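Local coordinates for TPR repeat-containing protein (Cytophaga hutchinsonii, PDB 3U4T) that is of unknown function but, as a helical protein containing tetratricopeptide repeats, probably serves as a scaffold for binding other proteins, at residues 58-61 and 62-66; 50-53 and 54-57; 78-81 and 82-86. The protein carries 1 engineered substitution. All coordinates share one frame; numbering follows the deposited sequence.

Contact 1. Residues 58-61 and 62-66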
ATOM      1  N   LYS A  58      19.916  -0.431  16.934  1.00 38.66           N
ATOM      2  CA  LYS A  58      21.293  -0.479  17.397  1.00 46.26           C
ATOM      3  C   LYS A  58      22.204  -1.033  16.307  1.00 36.52           C
ATOM      4  O   LYS A  58      23.328  -0.558  16.129  1.00 36.74           O
ATOM      5  CB  LYS A  58      21.424  -1.333  18.663  1.00 60.98           C
ATOM      6  CG  LYS A  58      22.852  -1.356  19.216  1.00 73.23           C
ATOM      7  CD  LYS A  58      22.950  -1.865  20.661  1.00 79.78           C
ATOM      8  CE  LYS A  58      22.805  -3.376  20.778  1.00 81.30           C
ATOM      9  NZ  LYS A  58      22.979  -3.825  22.193  1.00 81.65           N
ATOM     10  N   ASP A  59      21.718  -2.033  15.575  1.00 30.43           N
ATOM     11  CA  ASP A  59      22.502  -2.651  14.508  1.00 43.06           C
ATOM     12  C   ASP A  59      22.720  -1.759  13.296  1.00 44.12           C
ATOM     13  O   ASP A  59      23.827  -1.690  12.762  1.00 43.67           O
ATOM     14  CB  ASP A  59      21.849  -3.950  14.039  1.00 40.14           C
ATOM     15  CG  ASP A  59      22.269  -5.162  14.862  1.00 43.00           C
ATOM     16  OD1 ASP A  59      23.132  -5.034  15.754  1.00 37.96           O
ATOM     17  OD2 ASP A  59      21.728  -6.257  14.595  1.00 34.97           O
ATOM     18  N   ILE A  60      21.678  -1.074  12.847  1.00 38.17           N
ATOM     19  CA  ILE A  60      21.852  -0.229  11.681  1.00 33.30           C
ATOM     20  C   ILE A  60      22.735   0.966  12.030  1.00 38.95           C
ATOM     21  O   ILE A  60      23.375   1.549  11.155  1.00 47.98           O
ATOM     22  CB  ILE A  60      20.503   0.260  11.124  1.00 30.86           C
ATOM     23  CG1 ILE A  60      20.707   0.807   9.716  1.00 41.61           C
ATOM     24  CG2 ILE A  60      19.911   1.312  12.027  1.00 41.85           C
ATOM     25  CD1 ILE A  60      21.185  -0.243   8.735  1.00 41.69           C
ATOM     26  N   GLU A  61      22.788   1.322  13.313  1.00 29.09           N
ATOM     27  CA  GLU A  61      23.608   2.453  13.728  1.00 31.36           C
ATOM     28  C   GLU A  61      25.051   2.010  13.936  1.00 34.29           C
ATOM     29  O   GLU A  61      25.986   2.775  13.709  1.00 33.99           O
ATOM     30  CB  GLU A  61      23.018   3.103  14.990  1.00 33.39           C
ATOM     31  CG  GLU A  61      21.596   3.636  14.748  1.00 30.37           C
ATOM     32  CD  GLU A  61      21.003   4.403  15.920  1.00 40.95           C
ATOM     33  OE1 GLU A  61      21.141   3.944  17.076  1.00 42.76           O
ATOM     34  OE2 GLU A  61      20.378   5.460  15.678  1.00 38.78           O
ATOM     35  N   THR A  62      25.239   0.769  14.360  1.00 28.44           N
ATOM     36  CA  THR A  62      26.577   0.247  14.542  1.00 29.34           C
ATOM     37  C   THR A  62      27.115   0.158  13.116  1.00 31.28           C
ATOM     38  O   THR A  62      28.254   0.530  12.833  1.00 36.52           O
ATOM     39  CB  THR A  62      26.541  -1.150  15.183  1.00 32.91           C
ATOM     40  OG1 THR A  62      26.152  -1.030  16.557  1.00 44.35           O
ATOM     41  CG2 THR A  62      27.907  -1.819  15.096  1.00 21.27           C
ATOM     42  N   TYR A  63      26.282  -0.332  12.208  1.00 22.83           N
ATOM     43  CA  TYR A  63      26.680  -0.418  10.814  1.00 35.30           C
ATOM     44  C   TYR A  63      27.221   0.931  10.297  1.00 26.89           C
ATOM     45  O   TYR A  63      28.345   0.998   9.803  1.00 29.89           O
ATOM     46  CB  TYR A  63      25.486  -0.836   9.967  1.00 32.07           C
ATOM     47  CG  TYR A  63      25.748  -0.785   8.483  1.00 32.78           C
ATOM     48  CD1 TYR A  63      26.611  -1.695   7.882  1.00 31.21           C
ATOM     49  CD2 TYR A  63      25.109   0.152   7.678  1.00 37.90           C
ATOM     50  CE1 TYR A  63      26.828  -1.680   6.510  1.00 30.55           C
ATOM     51  CE2 TYR A  63      25.321   0.177   6.303  1.00 37.74           C
ATOM     52  CZ  TYR A  63      26.180  -0.745   5.730  1.00 42.21           C
ATOM     53  OH  TYR A  63      26.401  -0.736   4.381  1.00 34.53           O
ATOM     54  N   PHE A  64      26.423   1.996  10.419  1.00 24.44           N
ATOM     55  CA  PHE A  64      26.832   3.319   9.929  1.00 29.55           C
ATOM     56  C   PHE A  64      28.001   3.990  10.653  1.00 25.07           C
ATOM     57  O   PHE A  64      28.561   4.972  10.163  1.00 19.43           O
ATOM     58  CB  PHE A  64      25.636   4.277   9.897  1.00 23.91           C
ATOM     59  CG  PHE A  64      24.758   4.095   8.705  1.00 23.85           C
ATOM     60  CD1 PHE A  64      25.275   4.245   7.428  1.00 19.29           C
ATOM     61  CD2 PHE A  64      23.429   3.711   8.850  1.00 21.03           C
ATOM     62  CE1 PHE A  64      24.472   4.019   6.291  1.00 26.95           C
ATOM     63  CE2 PHE A  64      22.616   3.484   7.727  1.00 22.37           C
ATOM     64  CZ  PHE A  64      23.142   3.634   6.446  1.00 34.47           C
ATOM     65  N   SER A  65      28.378   3.467  11.812  1.00 21.65           N
ATOM     66  CA  SER A  65      29.499   4.025  12.547  1.00 21.02           C
ATOM     67  C   SER A  65      30.748   3.245  12.156  1.00 30.95           C
ATOM     68  O   SER A  65      31.844   3.530  12.635  1.00 33.60           O
ATOM     69  CB  SER A  65      29.249   3.872  14.044  1.00 21.01           C
ATOM     70  OG  SER A  65      29.320   2.501  14.396  1.00 39.56           O
ATOM     71  N   LYS A  66      30.571   2.252  11.287  1.00 33.01           N
ATOM     72  CA  LYS A  66      31.669   1.398  10.825  1.00 36.70           C
ATOM     73  C   LYS A  66      31.837   1.318   9.312  1.00 32.60           C
ATOM     74  O   LYS A  66      32.944   1.113   8.825  1.00 30.36           O
ATOM     75  CB  LYS A  66      31.486  -0.028  11.355  1.00 35.13           C
ATOM     76  CG  LYS A  66      31.928  -0.244  12.789  1.00 34.80           C
ATOM     77  CD  LYS A  66      31.509  -1.617  13.273  1.00 34.35           C
ATOM     78  CE  LYS A  66      32.469  -2.154  14.319  1.00 45.97           C
ATOM     79  NZ  LYS A  66      32.683  -1.214  15.456  1.00 49.85           N
TER
HETATM   80  O   HOH W   1      25.084  -3.213  17.344  1.00 40.46           O
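Tyr63 N bonds to Asp59 O at 2.9 Å with a nearly straight N-H (163°), and the same i to i+4 pattern joins Thr62 to Lys58, Phe64 to Ile60 and, weakly, Ser65 to Glu61 in the C-terminal part of helix 53-64. Thr62 adds a side-chain feature to its turn. Its OG1, anti to the carbonyl carbon and beside the backbone N (chi1 -72°), folds back along the helix to lie 2.9 Å from Lys58 O, the same oxygen that accepts the backbone N-H of Thr62. A water bonded to OG1 of Thr62 at 2.6 Å donates to OD1 of Asp59, bridging neighbouring turns, while OD2 of Asp59 forms a salt bridge with Arg43 of helix 40-49.

Ile60 works on the other flank. Its CG1 branch, anti to the backbone N (chi1 -165°), runs alongside the Phe64 side chain and puts CG1 3.8 Å from Phe64 CE2. From the end of that branch CD1 reaches Tyr63 CD2 at 4.1 Å, the two side chains crossing at a slant. Tyr63 CD2 in turn sits over the centre of one face of the Phe64 ring. Farther along, Ser65 OG turns back to donate to Thr62 O at 2.7 Å, approaching from the same face of that carbonyl as Ser65 N, so one oxygen takes both donors.

Phe64 packs against helix 74-86, while Tyr63 lies against Asn41 and Tyr38. The arrangement is ordinary alpha-helical i to i+4 bonding in a tetratricopeptide-repeat region, where antiparallel helices pack side by side.

Contact 2. Residues 50-53 and 54-57; sequences LAKY and DLAQ
Lys52 and Leu55 meet through the bases of their side chains: Lys52 CB lies 4.0 Å from Leu55 CD2 and nearly as close to Leu55 CB, an aliphatic touch across the first turn of helix 53-64. The lysine then departs. With CG beside the backbone N (chi1 -55°) and a bend at chi2 (-88°), its chain swings off and carries the ammonium end away from the turn, so that it is the CB of the lysine that the leucine meets.

Tyr53 is turned the other way. Its ring folds back over the residues that precede the helix, so that Ala51 CA rests 3.6 Å above the plane, offset toward the rim of one face. One face therefore packs on the linker, while the backbone of Tyr53 serves the helix: Tyr53 O accepts from Gln57 N at 2.9 Å, the donor standing above the carbonyl plane. One residue earlier, Lys52 is the N-cap residue, and its carbonyl accepts from Ala56 N at 3.2 Å; the methyl of Ala56 settles beside that same oxygen, with Ala56 CB 3.3 Å from Lys52 O. Just before it, Ala51, with positive phi (51°), is the C-prime residue of a Schellman motif ending helix 40-49, and the next helix begins two residues later.

The linker thereby turns helix 40-49 back into helix 53-64. Leu55 and Ala56 rest on Tyr47 of the former, Ala56 also meets Ile83 of helix 74-86, Tyr53 touches Lys86 near the end of that helix, and the carboxylate of Asp54 forms a salt bridge with Lys87 just beyond it.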
ATOM      1  N   LEU A  50      11.865  -9.423  12.006  1.00 59.44           N
ATOM      2  CA  LEU A  50      11.366 -10.148  13.176  1.00 49.96           C
ATOM      3  C   LEU A  50      10.780  -9.140  14.167  1.00 53.44           C
ATOM      4  O   LEU A  50      10.598  -9.444  15.347  1.00 58.35           O
ATOM      5  CB  LEU A  50      12.490 -10.929  13.877  1.00 46.28           C
ATOM      6  CG  LEU A  50      13.101 -12.145  13.178  1.00 53.42           C
ATOM      7  CD1 LEU A  50      14.068 -12.853  14.127  1.00 49.46           C
ATOM      8  CD2 LEU A  50      11.996 -13.090  12.751  1.00 58.41           C
ATOM      9  N   ALA A  51      10.510  -7.931  13.681  1.00 48.25           N
ATOM     10  CA  ALA A  51       9.919  -6.868  14.493  1.00 44.43           C
ATOM     11  C   ALA A  51      10.583  -6.538  15.836  1.00 47.29           C
ATOM     12  O   ALA A  51       9.911  -6.156  16.790  1.00 39.03           O
ATOM     13  CB  ALA A  51       8.432  -7.158  14.705  1.00 38.12           C
ATOM     14  N   LYS A  52      11.899  -6.702  15.912  1.00 49.05           N
ATOM     15  CA  LYS A  52      12.651  -6.345  17.116  1.00 50.89           C
ATOM     16  C   LYS A  52      13.288  -5.061  16.600  1.00 57.08           C
ATOM     17  O   LYS A  52      14.348  -5.087  15.980  1.00 56.44           O
ATOM     18  CB  LYS A  52      13.738  -7.380  17.422  1.00 62.08           C
ATOM     19  CG  LYS A  52      13.248  -8.826  17.535  1.00 74.75           C
ATOM     20  CD  LYS A  52      12.788  -9.204  18.943  1.00 79.85           C
ATOM     21  CE  LYS A  52      12.429 -10.691  19.003  1.00 85.10           C
ATOM     22  NZ  LYS A  52      12.278 -11.229  20.386  1.00 81.87           N
ATOM     23  N   TYR A  53      12.620  -3.939  16.830  1.00 44.63           N
ATOM     24  CA  TYR A  53      13.094  -2.664  16.319  1.00 37.06           C
ATOM     25  C   TYR A  53      14.183  -1.971  17.118  1.00 40.80           C
ATOM     26  O   TYR A  53      14.940  -1.183  16.555  1.00 49.46           O
ATOM     27  CB  TYR A  53      11.897  -1.730  16.106  1.00 36.85           C
ATOM     28  CG  TYR A  53      10.825  -2.352  15.230  1.00 34.84           C
ATOM     29  CD1 TYR A  53      11.131  -2.835  13.952  1.00 31.10           C
ATOM     30  CD2 TYR A  53       9.513  -2.476  15.682  1.00 34.88           C
ATOM     31  CE1 TYR A  53      10.148  -3.428  13.142  1.00 36.38           C
ATOM     32  CE2 TYR A  53       8.523  -3.066  14.884  1.00 38.52           C
ATOM     33  CZ  TYR A  53       8.848  -3.539  13.616  1.00 44.38           C
ATOM     34  OH  TYR A  53       7.875  -4.114  12.825  1.00 41.91           O
ATOM     35  N   ASP A  54      14.274  -2.260  18.415  1.00 37.55           N
ATOM     36  CA  ASP A  54      15.315  -1.647  19.240  1.00 51.00           C
ATOM     37  C   ASP A  54      16.655  -2.278  18.873  1.00 56.43           C
ATOM     38  O   ASP A  54      17.680  -1.597  18.774  1.00 54.07           O
ATOM     39  CB  ASP A  54      15.022  -1.859  20.728  1.00 58.89           C
ATOM     40  CG  ASP A  54      14.039  -0.839  21.283  1.00 59.05           C
ATOM     41  OD1 ASP A  54      12.942  -0.691  20.706  1.00 66.35           O
ATOM     42  OD2 ASP A  54      14.364  -0.183  22.301  1.00 57.93           O
ATOM     43  N   LEU A  55      16.618  -3.588  18.661  1.00 47.32           N
ATOM     44  CA  LEU A  55      17.788  -4.371  18.292  1.00 42.66           C
ATOM     45  C   LEU A  55      18.227  -3.970  16.898  1.00 32.94           C
ATOM     46  O   LEU A  55      19.421  -3.829  16.628  1.00 30.49           O
ATOM     47  CB  LEU A  55      17.441  -5.862  18.304  1.00 42.34           C
ATOM     48  CG  LEU A  55      17.981  -6.738  19.438  1.00 42.73           C
ATOM     49  CD1 LEU A  55      18.469  -5.890  20.611  1.00 41.05           C
ATOM     50  CD2 LEU A  55      16.884  -7.696  19.856  1.00 43.39           C
ATOM     51  N   ALA A  56      17.251  -3.791  16.012  1.00 25.07           N
ATOM     52  CA  ALA A  56      17.540  -3.401  14.644  1.00 38.40           C
ATOM     53  C   ALA A  56      18.031  -1.950  14.535  1.00 50.81           C
ATOM     54  O   ALA A  56      18.731  -1.601  13.578  1.00 56.36           O
ATOM     55  CB  ALA A  56      16.315  -3.603  13.790  1.00 30.26           C
ATOM     56  N   GLN A  57      17.662  -1.097  15.491  1.00 41.73           N
ATOM     57  CA  GLN A  57      18.135   0.277  15.430  1.00 39.73           C
ATOM     58  C   GLN A  57      19.602   0.273  15.849  1.00 46.92           C
ATOM     59  O   GLN A  57      20.445   0.880  15.187  1.00 42.33           O
ATOM     60  CB  GLN A  57      17.336   1.208  16.352  1.00 34.07           C
ATOM     61  CG  GLN A  57      17.643   2.689  16.083  1.00 38.61           C
ATOM     62  CD  GLN A  57      16.869   3.667  16.955  1.00 41.48           C
ATOM     63  OE1 GLN A  57      16.866   4.868  16.695  1.00 44.99           O
ATOM     64  NE2 GLN A  57      16.221   3.162  17.989  1.00 43.35           N
TER

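Contact 3. Residues 78-81 and 82-86; sequences EYYG and KILMK
Lys82 runs back along helix 74-86 over the turn formed by Glu78 and Tyr79. Its CB lies 3.7 Å from Glu78 O, the carbonyl that also accepts the lysine's own backbone N-H, in the carbonyl plane. CG, beside the backbone N (chi1 -73°), draws slightly nearer to the same oxygen. CD then passes the Tyr79 ring at a slant, 4.0 Å from CE2. At CE the chain comes alongside the glutamate, 3.6 Å from Glu78 OE2, before a bend at chi4 sets NZ 3.9 Å from OE2 in a long salt bridge. That oxygen has a second cationic partner in Arg107, so the carboxylate has two positive neighbours, which would probably favour its ionised form. Shortening this lysine to an alanine removes the methylenes beside the Tyr79 ring and is likely to deprive Glu78 OE2 of one of its two cationic neighbours.

On another flank, Leu84 presses a methyl onto aromatic carbon: CD1 lies 3.9 Å from the centroid of the Tyr80 ring and 15° off its normal, a CH-pi contact over the face. The ring reaches this position with CG anti to the backbone N (chi1 -170°). In the backbone, Gly81 O accepts from the N of Met85, modelled as selenomethionine, at 2.7 Å.

The helix is packed on several sides. Tyr80 and Ile83 meet helix 53-64, Tyr79 and Lys82 touch helix 40-49, Leu84 rests on helix 90-103, and Glu78 and Met85 reach helix 109-120.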
ATOM      1  N   GLU A  78      17.538   3.088   3.229  1.00 40.59           N
ATOM      2  CA  GLU A  78      16.130   2.698   3.201  1.00 42.95           C
ATOM      3  C   GLU A  78      15.728   2.005   4.500  1.00 38.88           C
ATOM      4  O   GLU A  78      14.760   2.404   5.145  1.00 36.83           O
ATOM      5  CB  GLU A  78      15.866   1.775   2.014  1.00 43.53           C
ATOM      6  CG  GLU A  78      14.579   0.995   2.100  1.00 47.62           C
ATOM      7  CD  GLU A  78      14.378   0.100   0.897  1.00 48.24           C
ATOM      8  OE1 GLU A  78      15.376  -0.452   0.380  1.00 49.81           O
ATOM      9  OE2 GLU A  78      13.220  -0.060   0.474  1.00 47.66           O
ATOM     10  N   TYR A  79      16.481   0.978   4.889  1.00 39.45           N
ATOM     11  CA  TYR A  79      16.181   0.261   6.118  1.00 35.65           C
ATOM     12  C   TYR A  79      16.422   1.096   7.368  1.00 37.49           C
ATOM     13  O   TYR A  79      15.816   0.851   8.407  1.00 32.41           O
ATOM     14  CB  TYR A  79      16.969  -1.046   6.185  1.00 32.55           C
ATOM     15  CG  TYR A  79      16.301  -2.135   5.376  1.00 41.56           C
ATOM     16  CD1 TYR A  79      16.628  -2.340   4.039  1.00 38.69           C
ATOM     17  CD2 TYR A  79      15.243  -2.862   5.914  1.00 36.94           C
ATOM     18  CE1 TYR A  79      15.910  -3.231   3.259  1.00 48.90           C
ATOM     19  CE2 TYR A  79      14.519  -3.752   5.145  1.00 44.03           C
ATOM     20  CZ  TYR A  79      14.850  -3.929   3.823  1.00 51.71           C
ATOM     21  OH  TYR A  79      14.090  -4.778   3.067  1.00 55.66           O
ATOM     22  N   TYR A  80      17.294   2.092   7.271  1.00 26.94           N
ATOM     23  CA  TYR A  80      17.543   2.941   8.422  1.00 33.49           C
ATOM     24  C   TYR A  80      16.230   3.663   8.673  1.00 36.88           C
ATOM     25  O   TYR A  80      15.746   3.711   9.805  1.00 40.66           O
ATOM     26  CB  TYR A  80      18.654   3.951   8.137  1.00 21.53           C
ATOM     27  CG  TYR A  80      19.125   4.695   9.369  1.00 33.95           C
ATOM     28  CD1 TYR A  80      18.763   4.267  10.648  1.00 25.15           C
ATOM     29  CD2 TYR A  80      19.963   5.804   9.260  1.00 37.55           C
ATOM     30  CE1 TYR A  80      19.229   4.929  11.793  1.00 26.07           C
ATOM     31  CE2 TYR A  80      20.431   6.469  10.393  1.00 34.45           C
ATOM     32  CZ  TYR A  80      20.058   6.026  11.652  1.00 29.14           C
ATOM     33  OH  TYR A  80      20.483   6.694  12.770  1.00 23.51           O
ATOM     34  N   GLY A  81      15.654   4.201   7.597  1.00 26.67           N
ATOM     35  CA  GLY A  81      14.384   4.901   7.686  1.00 29.95           C
ATOM     36  C   GLY A  81      13.237   3.992   8.098  1.00 32.77           C
ATOM     37  O   GLY A  81      12.400   4.372   8.931  1.00 35.57           O
ATOM     38  N   LYS A  82      13.168   2.793   7.523  1.00 32.00           N
ATOM     39  CA  LYS A  82      12.099   1.882   7.904  1.00 34.81           C
ATOM     40  C   LYS A  82      12.210   1.599   9.398  1.00 28.88           C
ATOM     41  O   LYS A  82      11.204   1.523  10.100  1.00 25.55           O
ATOM     42  CB  LYS A  82      12.186   0.559   7.147  1.00 33.18           C
ATOM     43  CG  LYS A  82      11.804   0.614   5.686  1.00 35.10           C
ATOM     44  CD  LYS A  82      11.779  -0.799   5.112  1.00 48.07           C
ATOM     45  CE  LYS A  82      11.616  -0.802   3.605  1.00 63.25           C
ATOM     46  NZ  LYS A  82      10.415  -0.050   3.167  1.00 70.63           N
ATOM     47  N   ILE A  83      13.441   1.442   9.882  1.00 17.98           N
ATOM     48  CA  ILE A  83      13.660   1.173  11.301  1.00 25.38           C
ATOM     49  C   ILE A  83      13.307   2.364  12.171  1.00 35.88           C
ATOM     50  O   ILE A  83      12.761   2.192  13.255  1.00 44.82           O
ATOM     51  CB  ILE A  83      15.115   0.741  11.573  1.00 27.39           C
ATOM     52  CG1 ILE A  83      15.376  -0.599  10.897  1.00 17.80           C
ATOM     53  CG2 ILE A  83      15.353   0.591  13.057  1.00 28.82           C
ATOM     54  CD1 ILE A  83      16.833  -0.984  10.867  1.00 30.66           C
ATOM     55  N   LEU A  84      13.613   3.571  11.699  1.00 35.24           N
ATOM     56  CA  LEU A  84      13.300   4.782  12.462  1.00 31.30           C
ATOM     57  C   LEU A  84      11.796   5.008  12.474  1.00 19.63           C
ATOM     58  O   LEU A  84      11.210   5.355  13.502  1.00 28.94           O
ATOM     59  CB  LEU A  84      14.009   6.010  11.864  1.00 27.35           C
ATOM     60  CG  LEU A  84      15.525   6.076  12.110  1.00 19.36           C
ATOM     61  CD1 LEU A  84      16.158   7.111  11.209  1.00 25.24           C
ATOM     62  CD2 LEU A  84      15.807   6.394  13.585  1.00 28.82           C
HETATM   63  N   MSE A  85      11.147   4.805  11.336  1.00 23.04           N
HETATM   64  CA  MSE A  85       9.709   5.001  11.315  1.00 27.98           C
HETATM   65  C   MSE A  85       9.066   4.091  12.369  1.00 31.74           C
HETATM   66  O   MSE A  85       8.185   4.523  13.106  1.00 36.31           O
HETATM   67  CB  MSE A  85       9.140   4.715   9.923  1.00 31.66           C
HETATM   68  CG  MSE A  85       7.696   5.169   9.749  1.00 44.35           C
HETATM   69 SE   MSE A  85       7.471   7.072   9.914  0.73 35.19          SE
HETATM   70  CE  MSE A  85       7.912   7.543   8.064  1.00 18.58           C
ATOM     71  N   LYS A  86       9.515   2.842  12.467  1.00 34.95           N
ATOM     72  CA  LYS A  86       8.942   1.932  13.465  1.00 35.18           C
ATOM     73  C   LYS A  86       9.186   2.395  14.898  1.00 33.50           C
ATOM     74  O   LYS A  86       8.407   2.083  15.794  1.00 35.32           O
ATOM     75  CB  LYS A  86       9.502   0.511  13.305  1.00 25.57           C
ATOM     76  CG  LYS A  86       8.932  -0.281  12.135  1.00 29.25           C
ATOM     77  CD  LYS A  86       7.446  -0.499  12.305  1.00 38.21           C
ATOM     78  CE  LYS A  86       6.889  -1.445  11.254  1.00 53.46           C
ATOM     79  NZ  LYS A  86       6.969  -0.883   9.881  1.00 56.79           N
TER

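From the N terminus, contact 2 comes first, where residues 50-53 turn the chain out of helix 40-49 and start helix 53-64. Contact 1 follows directly on the same helix and continues toward its C-terminal part; contact 3 lies further on, in helix 74-86. All three are local, so none closes a long loop and none nests in or crosses another: they stand in series. Space brings them together where the two helices pack. Ile60 and Phe64 of contact 1 meet Tyr80 of contact 3, whose hydroxyl probably bonds to Glu61, while Gln57 of contact 2 lies against Ile83 and Leu84. One helix-helix interface thus joins the three.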